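Local coordinates for tripartite motif-containing protein 65 (Homo sapiens, PDB 7JL4) that acts as an E3 ubiquitin ligase in innate immunity, autophagy and inflammation, and here is represented by its PRY-SPRY domain, at residues Ser110-Cys115 and Tyr164-Leu169. Sequence-based numbering, arbitrary orientation.
Sequences SSWGLC and YTFHAL. Unlike the reference sequence in segment 110-115: Ser110 (reference Cys).
The two antiparallel sheets of the B30.2/SPRY beta-sandwich meet here through Trp112 and Phe166: strand 111-116 lies inside one sheet, strand 161-167 is an edge strand of the other, and the contact is made mostly by side chains, with CA atoms no closer than 7.9 Å (Trp112 to Phe166). The central pair is a T-shaped stack. Trp112 turns the edge of its five-membered ring to the face of Phe166, the planes at 68°, and CD1 of Trp112 sits 3.6 Å from CG of Phe166, over the CB side of the ring rather than its middle. Both residues carry CG anti to the carbonyl carbon (chi1 -66° for Trp112, -68° for Phe166), which sends each ring into the space between the strands. Phe166 is sandwiched, since CE2 of Tyr164, its neighbour two along the same strand, lies over the opposite face. Near the plane of the Phe166 ring, the carbonyl O of Gly113 approaches CE2 of Phe166 at 3.9 Å. Cutting Phe166 back to an alanine would probably strip the CD1 edge of Trp112 of the ring face it rests on and open a gap between the sheets. Farther along the indole, CZ2 of Trp112 packs on CB of Ala168, just past the strand's end. Around the same indole, His125 stacks on Trp112, while Tyr90 and Phe170 make edge-to-face contacts with it. The indole N-H is satisfied through a bridging water, in the ring plane: NE1 of Trp112 donates to it at 2.9 Å, and the water donates in turn to the carbonyl O of His167 at 2.8 Å.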
ATOM      1  N   SER A 110      -4.469 -13.916  -3.814  1.00 22.67           N
ATOM      2  CA  SER A 110      -4.053 -13.717  -2.415  1.00 25.23           C
ATOM      3  C   SER A 110      -3.768 -12.263  -2.065  1.00 28.86           C
ATOM      4  O   SER A 110      -3.359 -11.974  -0.926  1.00 24.12           O
ATOM      5  CB  SER A 110      -2.817 -14.575  -2.106  1.00 31.12           C
ATOM      6  OG  SER A 110      -1.730 -14.190  -2.948  1.00 35.40           O
ATOM      7  N   SER A 111      -4.001 -11.333  -2.989  1.00 23.69           N
ATOM      8  CA  SER A 111      -3.698  -9.942  -2.716  1.00 20.21           C
ATOM      9  C   SER A 111      -4.644  -9.038  -3.482  1.00 25.19           C
ATOM     10  O   SER A 111      -5.299  -9.449  -4.450  1.00 19.28           O
ATOM     11  CB  SER A 111      -2.239  -9.636  -3.053  1.00 21.56           C
ATOM     12  OG  SER A 111      -1.989  -9.897  -4.409  1.00 21.42           O
ATOM     13  N   TRP A 112      -4.715  -7.798  -3.021  1.00 19.95           N
ATOM     14  CA  TRP A 112      -5.588  -6.775  -3.584  1.00 19.21           C
ATOM     15  C   TRP A 112      -4.795  -5.477  -3.559  1.00 21.83           C
ATOM     16  O   TRP A 112      -4.127  -5.196  -2.561  1.00 21.47           O
ATOM     17  CB  TRP A 112      -6.861  -6.607  -2.705  1.00 20.20           C
ATOM     18  CG  TRP A 112      -7.807  -7.787  -2.661  1.00 16.17           C
ATOM     19  CD1 TRP A 112      -9.005  -7.903  -3.315  1.00 17.24           C
ATOM     20  CD2 TRP A 112      -7.659  -8.991  -1.883  1.00 24.10           C
ATOM     21  NE1 TRP A 112      -9.611  -9.108  -2.993  1.00 21.05           N
ATOM     22  CE2 TRP A 112      -8.803  -9.795  -2.126  1.00 21.72           C
ATOM     23  CE3 TRP A 112      -6.689  -9.454  -0.987  1.00 20.31           C
ATOM     24  CZ2 TRP A 112      -8.985 -11.046  -1.524  1.00 24.02           C
ATOM     25  CZ3 TRP A 112      -6.858 -10.699  -0.407  1.00 20.42           C
ATOM     26  CH2 TRP A 112      -7.997 -11.480  -0.674  1.00 25.42           C
ATOM     27  N   GLY A 113      -4.873  -4.664  -4.612  1.00 18.64           N
ATOM     28  CA  GLY A 113      -4.041  -3.471  -4.642  1.00 20.46           C
ATOM     29  C   GLY A 113      -4.610  -2.379  -5.521  1.00 23.06           C
ATOM     30  O   GLY A 113      -5.538  -2.600  -6.301  1.00 19.60           O
ATOM     31  N   LEU A 114      -4.084  -1.166  -5.324  1.00 21.67           N
ATOM     32  CA  LEU A 114      -4.443   0.004  -6.119  1.00 21.02           C
ATOM     33  C   LEU A 114      -3.142   0.598  -6.614  1.00 22.72           C
ATOM     34  O   LEU A 114      -2.330   1.060  -5.806  1.00 20.49           O
ATOM     35  CB  LEU A 114      -5.207   1.053  -5.301  1.00 18.42           C
ATOM     36  CG  LEU A 114      -5.716   2.230  -6.153  1.00 26.79           C
ATOM     37  CD1 LEU A 114      -6.946   1.816  -6.919  1.00 21.16           C
ATOM     38  CD2 LEU A 114      -6.014   3.459  -5.316  1.00 27.84           C
ATOM     39  N   CYS A 115      -2.924   0.577  -7.929  1.00 22.96           N
ATOM     40  CA  CYS A 115      -1.706   1.155  -8.478  1.00 17.42           C
ATOM     41  C   CYS A 115      -2.010   2.558  -9.012  1.00 24.15           C
ATOM     42  O   CYS A 115      -2.992   2.758  -9.736  1.00 26.16           O
ATOM     43  CB  CYS A 115      -1.136   0.231  -9.558  1.00 22.69           C
ATOM     44  SG  CYS A 115       0.268   0.967 -10.468  1.00 29.97           S
ATOM     45  N   TYR A 164     -12.139   3.115  -4.880  1.00 21.15           N
ATOM     46  CA  TYR A 164     -12.530   1.759  -5.243  1.00 19.19           C
ATOM     47  C   TYR A 164     -12.714   0.929  -3.982  1.00 19.97           C
ATOM     48  O   TYR A 164     -11.937   1.069  -3.030  1.00 19.21           O
ATOM     49  CB  TYR A 164     -11.490   1.096  -6.147  1.00 20.70           C
ATOM     50  CG  TYR A 164     -12.110  -0.061  -6.900  1.00 25.89           C
ATOM     51  CD1 TYR A 164     -12.955   0.167  -7.980  1.00 24.43           C
ATOM     52  CD2 TYR A 164     -11.906  -1.373  -6.483  1.00 26.08           C
ATOM     53  CE1 TYR A 164     -13.565  -0.902  -8.653  1.00 27.52           C
ATOM     54  CE2 TYR A 164     -12.480  -2.430  -7.151  1.00 24.76           C
ATOM     55  CZ  TYR A 164     -13.306  -2.195  -8.225  1.00 28.62           C
ATOM     56  OH  TYR A 164     -13.880  -3.276  -8.854  1.00 29.30           O
ATOM     57  N   THR A 165     -13.720   0.048  -3.996  1.00 22.49           N
ATOM     58  CA  THR A 165     -13.963  -0.904  -2.918  1.00 24.42           C
ATOM     59  C   THR A 165     -13.936  -2.331  -3.453  1.00 26.20           C
ATOM     60  O   THR A 165     -14.657  -2.651  -4.401  1.00 22.35           O
ATOM     61  CB  THR A 165     -15.310  -0.619  -2.259  1.00 19.80           C
ATOM     62  OG1 THR A 165     -15.306   0.715  -1.746  1.00 22.40           O
ATOM     63  CG2 THR A 165     -15.631  -1.621  -1.125  1.00 25.06           C
ATOM     64  N   PHE A 166     -13.125  -3.186  -2.829  1.00 22.09           N
ATOM     65  CA  PHE A 166     -13.192  -4.635  -2.997  1.00 22.89           C
ATOM     66  C   PHE A 166     -13.985  -5.256  -1.858  1.00 24.81           C
ATOM     67  O   PHE A 166     -13.892  -4.811  -0.708  1.00 21.81           O
ATOM     68  CB  PHE A 166     -11.800  -5.274  -2.978  1.00 21.96           C
ATOM     69  CG  PHE A 166     -10.939  -4.935  -4.164  1.00 23.76           C
ATOM     70  CD1 PHE A 166     -11.124  -5.598  -5.367  1.00 24.73           C
ATOM     71  CD2 PHE A 166      -9.891  -4.023  -4.046  1.00 21.60           C
ATOM     72  CE1 PHE A 166     -10.294  -5.318  -6.467  1.00 23.67           C
ATOM     73  CE2 PHE A 166      -9.049  -3.749  -5.143  1.00 24.15           C
ATOM     74  CZ  PHE A 166      -9.264  -4.397  -6.334  1.00 23.62           C
ATOM     75  N   HIS A 167     -14.722  -6.323  -2.173  1.00 24.92           N
ATOM     76  CA  HIS A 167     -15.349  -7.160  -1.158  1.00 28.22           C
ATOM     77  C   HIS A 167     -14.768  -8.564  -1.217  1.00 30.45           C
ATOM     78  O   HIS A 167     -14.505  -9.086  -2.298  1.00 25.82           O
ATOM     79  CB  HIS A 167     -16.856  -7.239  -1.323  1.00 29.56           C
ATOM     80  CG  HIS A 167     -17.509  -8.072  -0.265  1.00 36.96           C
ATOM     81  ND1 HIS A 167     -18.166  -9.247  -0.544  1.00 44.07           N
ATOM     82  CD2 HIS A 167     -17.575  -7.914   1.078  1.00 31.47           C
ATOM     83  CE1 HIS A 167     -18.628  -9.769   0.582  1.00 42.26           C
ATOM     84  NE2 HIS A 167     -18.273  -8.982   1.581  1.00 33.55           N
ATOM     85  N   ALA A 168     -14.564  -9.179  -0.054  1.00 26.12           N
ATOM     86  CA  ALA A 168     -14.019 -10.531  -0.012  1.00 27.49           C
ATOM     87  C   ALA A 168     -14.345 -11.135   1.339  1.00 35.94           C
ATOM     88  O   ALA A 168     -14.512 -10.419   2.321  1.00 29.28           O
ATOM     89  CB  ALA A 168     -12.503 -10.544  -0.203  1.00 24.55           C
ATOM     90  N   LEU A 169     -14.368 -12.463   1.390  1.00 27.06           N
ATOM     91  CA  LEU A 169     -14.463 -13.169   2.672  1.00 32.71           C
ATOM     92  C   LEU A 169     -13.045 -13.542   3.093  1.00 28.17           C
ATOM     93  O   LEU A 169     -12.580 -14.663   2.894  1.00 36.51           O
ATOM     94  CB  LEU A 169     -15.370 -14.382   2.534  1.00 43.47           C
ATOM     95  CG  LEU A 169     -16.798 -14.027   2.100  1.00 43.89           C
ATOM     96  CD1 LEU A 169     -17.749 -15.167   2.401  1.00 52.18           C
ATOM     97  CD2 LEU A 169     -17.285 -12.749   2.793  1.00 49.10           C
TER
HETATM   98  O   HOH W   1     -12.271  -9.765  -3.829  1.00 25.11           O